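Local coordinates for probable arabinosyltransferase B (Mycobacterium tuberculosis H37Rv, PDB 7BVF), which polymerises arabinose into the arabinan of mycobacterial cell-wall arabinogalactan, acting as a membrane-embedded arabinosyltransferase, at residues A[209-218]-A[494-504]; A[225-236]-A[481-491]. All coordinates share one frame; numbering follows the deposited sequence.

Contact 1: residues A[209-218]-A[494-504]; sequences RFSTRPTTLK and FADQTLSTVLE
Lys218 NZ is held by two backbone carbonyls of 494-504. Lys218 NZ donates a weak hydrogen bond to Gln497 O at 3.1 Å. A second weak bond runs from Lys218 NZ to Phe494 O at 3.3 Å. Lys218 CG lies anti to its own backbone N (chi1 -162°) and the rest of the chain is extended, which carries the ammonium across to these oxygens. They belong to the turn between helices 490-493 and 499-511, so the lysine ties helix 216-239 to that turn. This is the junction where strand 202-214 of an antiparallel sheet passes into a predicted transmembrane helix of the GT-C family region. Val49 of the neighbouring strand 49-56 touches both Lys218 and Thr498.

Further along the strand, Thr212 OG1 gives a weak hydrogen bond to Asp496 O at 3.3 Å. The Gln497 chain is bent at chi2, and its NE2 reaches back to Phe210 O in a weak bond of 3.3 Å with an N-H...O angle of 155°. Asp328 is a second, weak acceptor for the same amide.

At the far end a methyl and an aromatic ring meet beside two charged side chains. The methyl CG2 of Thr501 meets the edge of the Phe210 ring, in its plane, while Arg209 CG covers one face over the ring centre. The Arg209 guanidinium has its salt bridge with Asp207, and Glu504 has its own with Arg507. The guanidinium and carboxylate planes of Arg209 and Glu504 are turned 57° apart. Arg209 NH2 lies 3.6 Å from the methylene carbon Glu504 CG and 4.1 Å from Glu504 OE1, too far for a salt bridge.

Contact 2: residues A[225-236]-A[481-491]; sequences AIVATVVALIAL and PMLAAGTVILT. With DSL (mono-trans, octa-cis decaprenyl-phosphate), chain F.
Thr229 packs against Ala484 and Val488 at the middle of the contact. Its OG1 is anti to the backbone N (chi1 179°) and gives a weak hydrogen bond of 3.4 Å to Ala484 O. Its methyl CG2 meets Val488 CG2 at 3.6 Å, the two side chains crossing at about a right angle. The backbones also come close here: the CA atoms of Thr229 and Ala484 are 5.4 Å apart. Small residues permit this approach. One turn on, Ala232 faces Pro481 with a CA to CA distance of 5.3 Å. This is the packing of a predicted transmembrane helix, 216-239, against a helix interrupted around Thr487 and Val488.

Leucines extend the apolar seam. Leu236 CD2 rests on Pro481 CB at 3.8 Å and also touches the Met482 methyl CE. Leu233 CD1 reaches Ala485 CB at 3.9 Å. At the other end, Thr491 CG2 lies against Ala225 CB, and its OG1 is turned back to Val488 O in a 3.0 Å bond, in the carbonyl plane.

The looser margin is at Ile226, an exposed residue whose CG1 approaches Thr491 OG1 only to 4.1 Å. Ile489 takes no part in the seam; its CG2 meets C22 of the decaprenyl-phosphate chain. Around the contact, helix 430-442 packs against Leu233, Ala485 and Val488. Helix 25-39 touches Val231 and Ala235 of helix 216-239, and also Thr487.

Both contacts use helix 216-239 and the chain that runs from 481 to 504. Contact 1 joins the start of that helix, and the strand before it, to the turn leading into helix 499-511. Contact 2 continues along the same helix and is nested within the loop that contact 1 closes; the centres of the two contacts are about 22 Å apart. Contact 2 is the more buried and is mainly apolar, with small residues and one weak hydrogen bond. Contact 1 is partly buried and more polar, built on weak bonds to backbone carbonyls where sheet and predicted membrane helix meet. Only contact 2 includes a residue touching the lipid phosphate's polyprenyl chain.

Contact 1: residues A[209-218]-A[494-504]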
# COMPACT_ATOMS: atom_id res chain seq x y z
N ARG A 209 -17.10 36.30 5.23
CA ARG A 209 -16.90 36.29 6.67
C ARG A 209 -15.44 36.40 7.08
O ARG A 209 -15.16 36.76 8.23
CB ARG A 209 -17.51 35.03 7.29
CG ARG A 209 -16.61 33.82 7.21
CD ARG A 209 -17.25 32.62 7.88
NE ARG A 209 -18.42 32.16 7.14
CZ ARG A 209 -19.25 31.22 7.57
NH1 ARG A 209 -20.29 30.86 6.83
NH2 ARG A 209 -19.05 30.64 8.75
N PHE A 210 -14.51 36.10 6.18
CA PHE A 210 -13.09 36.15 6.50
C PHE A 210 -12.45 37.50 6.21
O PHE A 210 -11.31 37.72 6.62
CB PHE A 210 -12.33 35.07 5.73
CG PHE A 210 -12.87 33.69 5.90
CD1 PHE A 210 -12.76 33.04 7.11
CD2 PHE A 210 -13.47 33.03 4.86
CE1 PHE A 210 -13.25 31.77 7.28
CE2 PHE A 210 -13.96 31.75 5.02
CZ PHE A 210 -13.85 31.12 6.23
N SER A 211 -13.14 38.39 5.51
CA SER A 211 -12.57 39.68 5.13
C SER A 211 -13.03 40.74 6.13
O SER A 211 -14.00 41.46 5.91
CB SER A 211 -12.97 40.04 3.70
OG SER A 211 -14.38 40.10 3.57
N THR A 212 -12.30 40.82 7.23
CA THR A 212 -12.56 41.77 8.30
C THR A 212 -11.34 42.65 8.52
O THR A 212 -10.25 42.39 8.00
CB THR A 212 -12.92 41.04 9.61
OG1 THR A 212 -11.86 40.15 9.97
CG2 THR A 212 -14.20 40.24 9.44
N ARG A 213 -11.53 43.71 9.31
CA ARG A 213 -10.44 44.56 9.75
C ARG A 213 -10.71 44.94 11.20
O ARG A 213 -11.87 45.14 11.58
CB ARG A 213 -10.29 45.81 8.89
CG ARG A 213 -11.32 46.89 9.15
CD ARG A 213 -10.88 48.22 8.58
NE ARG A 213 -11.73 49.31 9.04
CZ ARG A 213 -11.48 50.05 10.12
NH1 ARG A 213 -10.39 49.82 10.84
NH2 ARG A 213 -12.31 51.02 10.47
N PRO A 214 -9.67 45.03 12.03
CA PRO A 214 -9.90 45.28 13.46
C PRO A 214 -10.41 46.69 13.71
O PRO A 214 -10.16 47.62 12.95
CB PRO A 214 -8.52 45.07 14.07
CG PRO A 214 -7.58 45.41 12.98
CD PRO A 214 -8.24 44.93 11.72
N THR A 215 -11.14 46.83 14.81
CA THR A 215 -11.62 48.14 15.25
C THR A 215 -10.47 48.87 15.94
O THR A 215 -9.31 48.46 15.89
CB THR A 215 -12.83 47.98 16.16
OG1 THR A 215 -12.63 46.86 17.02
CG2 THR A 215 -14.08 47.77 15.35
N THR A 216 -10.79 49.99 16.60
CA THR A 216 -9.79 50.64 17.43
C THR A 216 -9.69 49.97 18.80
O THR A 216 -8.59 49.91 19.37
CB THR A 216 -10.12 52.12 17.59
OG1 THR A 216 -9.22 52.71 18.54
CG2 THR A 216 -11.55 52.31 18.06
N LEU A 217 -10.80 49.45 19.32
CA LEU A 217 -10.80 48.76 20.60
C LEU A 217 -10.03 47.45 20.56
O LEU A 217 -9.83 46.85 21.62
CB LEU A 217 -12.24 48.50 21.03
CG LEU A 217 -12.50 48.36 22.53
CD1 LEU A 217 -12.25 49.68 23.23
CD2 LEU A 217 -13.92 47.88 22.78
N LYS A 218 -9.62 46.99 19.38
CA LYS A 218 -8.76 45.83 19.25
C LYS A 218 -7.31 46.20 19.01
O LYS A 218 -6.40 45.53 19.52
CB LYS A 218 -9.27 44.94 18.11
CG LYS A 218 -8.74 43.52 18.14
CD LYS A 218 -9.46 42.65 17.14
CE LYS A 218 -8.90 41.25 17.15
NZ LYS A 218 -9.65 40.34 16.25
N PHE A 494 -4.46 36.15 16.21
CA PHE A 494 -5.78 36.74 15.99
C PHE A 494 -5.70 38.23 15.70
O PHE A 494 -6.60 38.98 16.10
CB PHE A 494 -6.68 36.48 17.19
CG PHE A 494 -6.84 35.04 17.55
CD1 PHE A 494 -7.81 34.27 16.95
CD2 PHE A 494 -6.02 34.46 18.50
CE1 PHE A 494 -7.96 32.94 17.28
CE2 PHE A 494 -6.16 33.13 18.83
CZ PHE A 494 -7.13 32.37 18.22
N ALA A 495 -4.65 38.68 15.02
CA ALA A 495 -4.54 40.09 14.70
C ALA A 495 -5.49 40.51 13.60
O ALA A 495 -5.98 41.64 13.60
CB ALA A 495 -3.10 40.43 14.30
N ASP A 496 -5.77 39.61 12.65
CA ASP A 496 -6.77 39.86 11.61
C ASP A 496 -8.07 39.11 11.86
O ASP A 496 -9.14 39.72 11.87
CB ASP A 496 -6.21 39.48 10.24
CG ASP A 496 -6.90 40.21 9.10
OD1 ASP A 496 -8.04 40.68 9.29
OD2 ASP A 496 -6.30 40.31 8.00
N GLN A 497 -8.00 37.80 12.08
CA GLN A 497 -9.19 36.99 12.24
C GLN A 497 -9.72 37.08 13.66
O GLN A 497 -9.19 37.80 14.51
CB GLN A 497 -8.90 35.54 11.86
CG GLN A 497 -8.40 35.34 10.43
CD GLN A 497 -9.35 35.90 9.38
OE1 GLN A 497 -10.56 35.98 9.60
NE2 GLN A 497 -8.80 36.29 8.24
N THR A 498 -10.79 36.34 13.92
CA THR A 498 -11.44 36.26 15.23
C THR A 498 -11.43 34.81 15.69
O THR A 498 -10.78 33.95 15.10
CB THR A 498 -12.86 36.83 15.17
OG1 THR A 498 -13.61 36.13 14.18
CG2 THR A 498 -12.82 38.30 14.82
N LEU A 499 -12.15 34.54 16.78
CA LEU A 499 -12.20 33.18 17.32
C LEU A 499 -13.13 32.29 16.50
O LEU A 499 -12.78 31.16 16.16
CB LEU A 499 -12.64 33.22 18.78
CG LEU A 499 -12.63 31.89 19.52
CD1 LEU A 499 -11.22 31.37 19.69
CD2 LEU A 499 -13.30 32.04 20.87
N SER A 500 -14.33 32.78 16.20
CA SER A 500 -15.30 31.99 15.44
C SER A 500 -14.76 31.65 14.06
O SER A 500 -15.00 30.55 13.55
CB SER A 500 -16.61 32.76 15.33
OG SER A 500 -16.36 34.11 15.01
N THR A 501 -14.03 32.57 13.45
CA THR A 501 -13.47 32.33 12.12
C THR A 501 -12.41 31.23 12.16
O THR A 501 -12.40 30.34 11.30
CB THR A 501 -12.89 33.62 11.57
OG1 THR A 501 -13.95 34.50 11.19
CG2 THR A 501 -12.03 33.33 10.38
N VAL A 502 -11.51 31.28 13.14
CA VAL A 502 -10.52 30.23 13.30
C VAL A 502 -11.20 28.89 13.55
O VAL A 502 -10.78 27.85 13.02
CB VAL A 502 -9.54 30.59 14.43
CG1 VAL A 502 -8.71 29.38 14.82
CG2 VAL A 502 -8.64 31.73 14.01
N LEU A 503 -12.28 28.90 14.34
CA LEU A 503 -12.99 27.66 14.62
C LEU A 503 -13.63 27.08 13.36
O LEU A 503 -13.58 25.87 13.13
CB LEU A 503 -14.05 27.91 15.69
CG LEU A 503 -13.68 27.55 17.13
CD1 LEU A 503 -12.33 28.11 17.51
CD2 LEU A 503 -14.75 28.08 18.07
N GLU A 504 -14.23 27.94 12.52
CA GLU A 504 -14.85 27.45 11.29
C GLU A 504 -13.82 26.93 10.31
O GLU A 504 -14.02 25.89 9.67
CB GLU A 504 -15.69 28.55 10.65
CG GLU A 504 -16.64 28.05 9.58
CD GLU A 504 -17.71 27.13 10.12
OE1 GLU A 504 -18.25 27.42 11.21
OE2 GLU A 504 -18.01 26.11 9.47

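Contact 2: residues A[225-236]-A[481-491]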
# COMPACT_ATOMS: atom_id res chain seq x y z
N ALA A 225 -1.05 44.87 25.04
CA ALA A 225 -0.48 43.57 25.36
C ALA A 225 1.01 43.54 25.05
O ALA A 225 1.82 43.07 25.85
CB ALA A 225 -1.21 42.47 24.59
N ILE A 226 1.40 44.07 23.88
CA ILE A 226 2.81 44.01 23.50
C ILE A 226 3.66 44.90 24.41
O ILE A 226 4.74 44.49 24.86
CB ILE A 226 2.98 44.38 22.02
CG1 ILE A 226 2.41 43.27 21.14
CG2 ILE A 226 4.44 44.62 21.69
CD1 ILE A 226 2.44 43.57 19.67
N VAL A 227 3.18 46.10 24.72
CA VAL A 227 3.95 47.00 25.58
C VAL A 227 4.10 46.40 26.98
O VAL A 227 5.17 46.46 27.59
CB VAL A 227 3.30 48.39 25.62
CG1 VAL A 227 3.89 49.22 26.74
CG2 VAL A 227 3.48 49.09 24.29
N ALA A 228 3.03 45.79 27.49
CA ALA A 228 3.10 45.20 28.83
C ALA A 228 4.04 44.01 28.87
O ALA A 228 4.80 43.85 29.83
CB ALA A 228 1.70 44.80 29.30
N THR A 229 4.02 43.16 27.84
CA THR A 229 4.94 42.03 27.86
C THR A 229 6.38 42.42 27.54
O THR A 229 7.28 41.61 27.74
CB THR A 229 4.51 40.94 26.88
OG1 THR A 229 5.46 39.87 26.92
CG2 THR A 229 4.49 41.47 25.48
N VAL A 230 6.61 43.63 27.03
CA VAL A 230 7.99 44.11 26.96
C VAL A 230 8.45 44.66 28.31
O VAL A 230 9.58 44.41 28.75
CB VAL A 230 8.14 45.16 25.84
CG1 VAL A 230 9.51 45.79 25.89
CG2 VAL A 230 7.93 44.50 24.49
N VAL A 231 7.58 45.41 28.99
CA VAL A 231 7.96 45.97 30.28
C VAL A 231 8.15 44.87 31.32
O VAL A 231 9.04 44.97 32.18
CB VAL A 231 6.91 47.00 30.74
CG1 VAL A 231 7.22 47.48 32.15
CG2 VAL A 231 6.88 48.17 29.78
N ALA A 232 7.36 43.80 31.26
CA ALA A 232 7.53 42.70 32.20
C ALA A 232 8.89 42.03 32.03
O ALA A 232 9.56 41.70 33.01
CB ALA A 232 6.41 41.68 32.04
N LEU A 233 9.32 41.84 30.78
CA LEU A 233 10.62 41.23 30.54
C LEU A 233 11.75 42.16 30.95
O LEU A 233 12.78 41.71 31.46
CB LEU A 233 10.75 40.83 29.07
CG LEU A 233 10.57 39.35 28.75
CD1 LEU A 233 9.23 38.84 29.25
CD2 LEU A 233 10.70 39.12 27.26
N ILE A 234 11.59 43.47 30.73
CA ILE A 234 12.61 44.42 31.18
C ILE A 234 12.74 44.38 32.70
O ILE A 234 13.86 44.40 33.24
CB ILE A 234 12.28 45.83 30.68
CG1 ILE A 234 12.50 45.93 29.17
CG2 ILE A 234 13.13 46.86 31.40
CD1 ILE A 234 13.93 45.76 28.76
N ALA A 235 11.62 44.29 33.41
CA ALA A 235 11.68 44.24 34.86
C ALA A 235 12.25 42.92 35.35
O ALA A 235 12.99 42.89 36.34
CB ALA A 235 10.29 44.47 35.46
N LEU A 236 11.95 41.81 34.67
CA LEU A 236 12.54 40.53 35.04
C LEU A 236 14.05 40.54 34.83
O LEU A 236 14.80 39.99 35.63
CB LEU A 236 11.89 39.40 34.25
CG LEU A 236 12.24 37.97 34.65
CD1 LEU A 236 11.87 37.73 36.09
CD2 LEU A 236 11.54 36.99 33.74
N PRO A 481 5.74 37.42 34.49
CA PRO A 481 6.45 37.66 33.22
C PRO A 481 6.44 36.47 32.28
O PRO A 481 6.28 36.65 31.07
CB PRO A 481 7.87 38.01 33.68
CG PRO A 481 7.71 38.49 35.05
CD PRO A 481 6.65 37.62 35.63
N MET A 482 6.59 35.26 32.80
CA MET A 482 6.59 34.07 31.95
C MET A 482 5.20 33.62 31.55
O MET A 482 5.07 32.66 30.78
CB MET A 482 7.34 32.93 32.64
CG MET A 482 8.80 33.26 32.92
SD MET A 482 9.63 32.00 33.90
CE MET A 482 11.04 32.93 34.47
N LEU A 483 4.15 34.26 32.07
CA LEU A 483 2.81 34.10 31.52
C LEU A 483 2.56 35.11 30.41
O LEU A 483 2.03 34.77 29.35
CB LEU A 483 1.76 34.25 32.62
CG LEU A 483 1.14 32.98 33.20
CD1 LEU A 483 0.05 33.35 34.19
CD2 LEU A 483 0.59 32.11 32.09
N ALA A 484 2.94 36.37 30.66
CA ALA A 484 2.79 37.40 29.64
C ALA A 484 3.61 37.07 28.40
O ALA A 484 3.18 37.34 27.27
CB ALA A 484 3.19 38.76 30.20
N ALA A 485 4.80 36.49 28.59
CA ALA A 485 5.64 36.15 27.44
C ALA A 485 5.06 34.98 26.66
O ALA A 485 5.09 34.98 25.43
CB ALA A 485 7.06 35.84 27.91
N GLY A 486 4.54 33.98 27.36
CA GLY A 486 4.01 32.81 26.68
C GLY A 486 2.67 33.06 26.01
O GLY A 486 2.34 32.40 25.02
N THR A 487 1.88 34.00 26.52
CA THR A 487 0.55 34.28 25.98
C THR A 487 0.54 35.57 25.17
O THR A 487 -0.40 36.36 25.24
CB THR A 487 -0.47 34.33 27.11
OG1 THR A 487 -0.26 33.21 27.98
CG2 THR A 487 -1.89 34.19 26.56
N VAL A 488 1.60 35.82 24.40
CA VAL A 488 1.65 36.99 23.52
C VAL A 488 1.49 36.62 22.06
O VAL A 488 1.25 37.51 21.23
CB VAL A 488 2.96 37.79 23.72
CG1 VAL A 488 4.12 37.11 23.02
CG2 VAL A 488 2.79 39.22 23.26
N ILE A 489 1.61 35.34 21.71
CA ILE A 489 1.43 34.92 20.33
C ILE A 489 -0.02 35.07 19.88
O ILE A 489 -0.29 35.08 18.68
CB ILE A 489 1.93 33.47 20.17
CG1 ILE A 489 1.91 33.03 18.70
CG2 ILE A 489 1.12 32.53 21.02
CD1 ILE A 489 2.71 33.92 17.78
N LEU A 490 -0.95 35.20 20.82
CA LEU A 490 -2.35 35.35 20.44
C LEU A 490 -2.62 36.68 19.76
O LEU A 490 -3.49 36.77 18.89
CB LEU A 490 -3.25 35.18 21.67
CG LEU A 490 -3.07 33.88 22.44
CD1 LEU A 490 -4.07 33.78 23.57
CD2 LEU A 490 -3.20 32.69 21.52
N THR A 491 -1.88 37.73 20.14
CA THR A 491 -2.04 39.03 19.49
C THR A 491 -1.49 39.05 18.07
O THR A 491 -1.74 40.02 17.34
CB THR A 491 -1.35 40.12 20.31
OG1 THR A 491 0.06 40.03 20.13
CG2 THR A 491 -1.68 39.97 21.78
C15 DSL F . 5.38 27.84 25.65
C16 DSL F . 3.93 28.08 25.25
C17 DSL F . 3.72 27.29 23.98
C18 DSL F . 4.79 26.29 23.60
C19 DSL F . 2.66 27.39 23.17
C20 DSL F . 1.43 28.32 23.27
C21 DSL F . 1.07 28.65 21.80
C22 DSL F . -0.37 29.12 21.75
C23 DSL F . -0.95 29.44 23.12
C24 DSL F . -1.09 29.23 20.60
C25 DSL F . -0.58 28.95 19.15
C26 DSL F . -1.55 28.20 18.19
C27 DSL F . -1.87 26.80 18.73
C28 DSL F . -2.19 26.63 20.21
C29 DSL F . -1.85 25.72 17.96
C30 DSL F . -2.13 24.28 18.44
C31 DSL F . -1.45 23.32 17.41
C32 DSL F . -1.25 21.90 17.89
C33 DSL F . -0.94 21.75 19.34
C34 DSL F . -1.36 20.83 17.10
C35 DSL F . -1.70 20.97 15.63
C36 DSL F . -3.14 20.50 15.32
C37 DSL F . -4.17 21.60 15.02
C38 DSL F . -4.71 22.50 16.11
C39 DSL F . -4.66 21.81 13.82
C40 DSL F . -5.66 22.95 13.70
C41 DSL F . -6.49 22.97 12.41
C42 DSL F . -5.88 21.97 11.48
C43 DSL F . -4.63 22.40 10.76
C44 DSL F . -6.38 20.80 11.34
C45 DSL F . -5.56 19.95 10.43
C46 DSL F . -6.20 19.49 9.15
C47 DSL F . -5.25 19.92 8.07
C48 DSL F . -4.87 18.97 6.95
C49 DSL F . -4.79 21.14 8.22
C50 DSL F . -3.84 21.84 7.29
C51 DSL F . -2.46 21.39 7.64
C52 DSL F . -1.74 22.70 7.73
C53 DSL F . -2.38 23.74 8.61
C54 DSL F . -0.63 22.88 7.05
C55 DSL F . -0.12 21.73 6.19
O56 DSL F . 1.24 21.47 6.31
P57 DSL F . 1.87 20.63 5.11
O58 DSL F . 0.97 20.78 3.99
O59 DSL F . 3.17 21.09 4.61
O60 DSL F . 1.81 19.17 5.04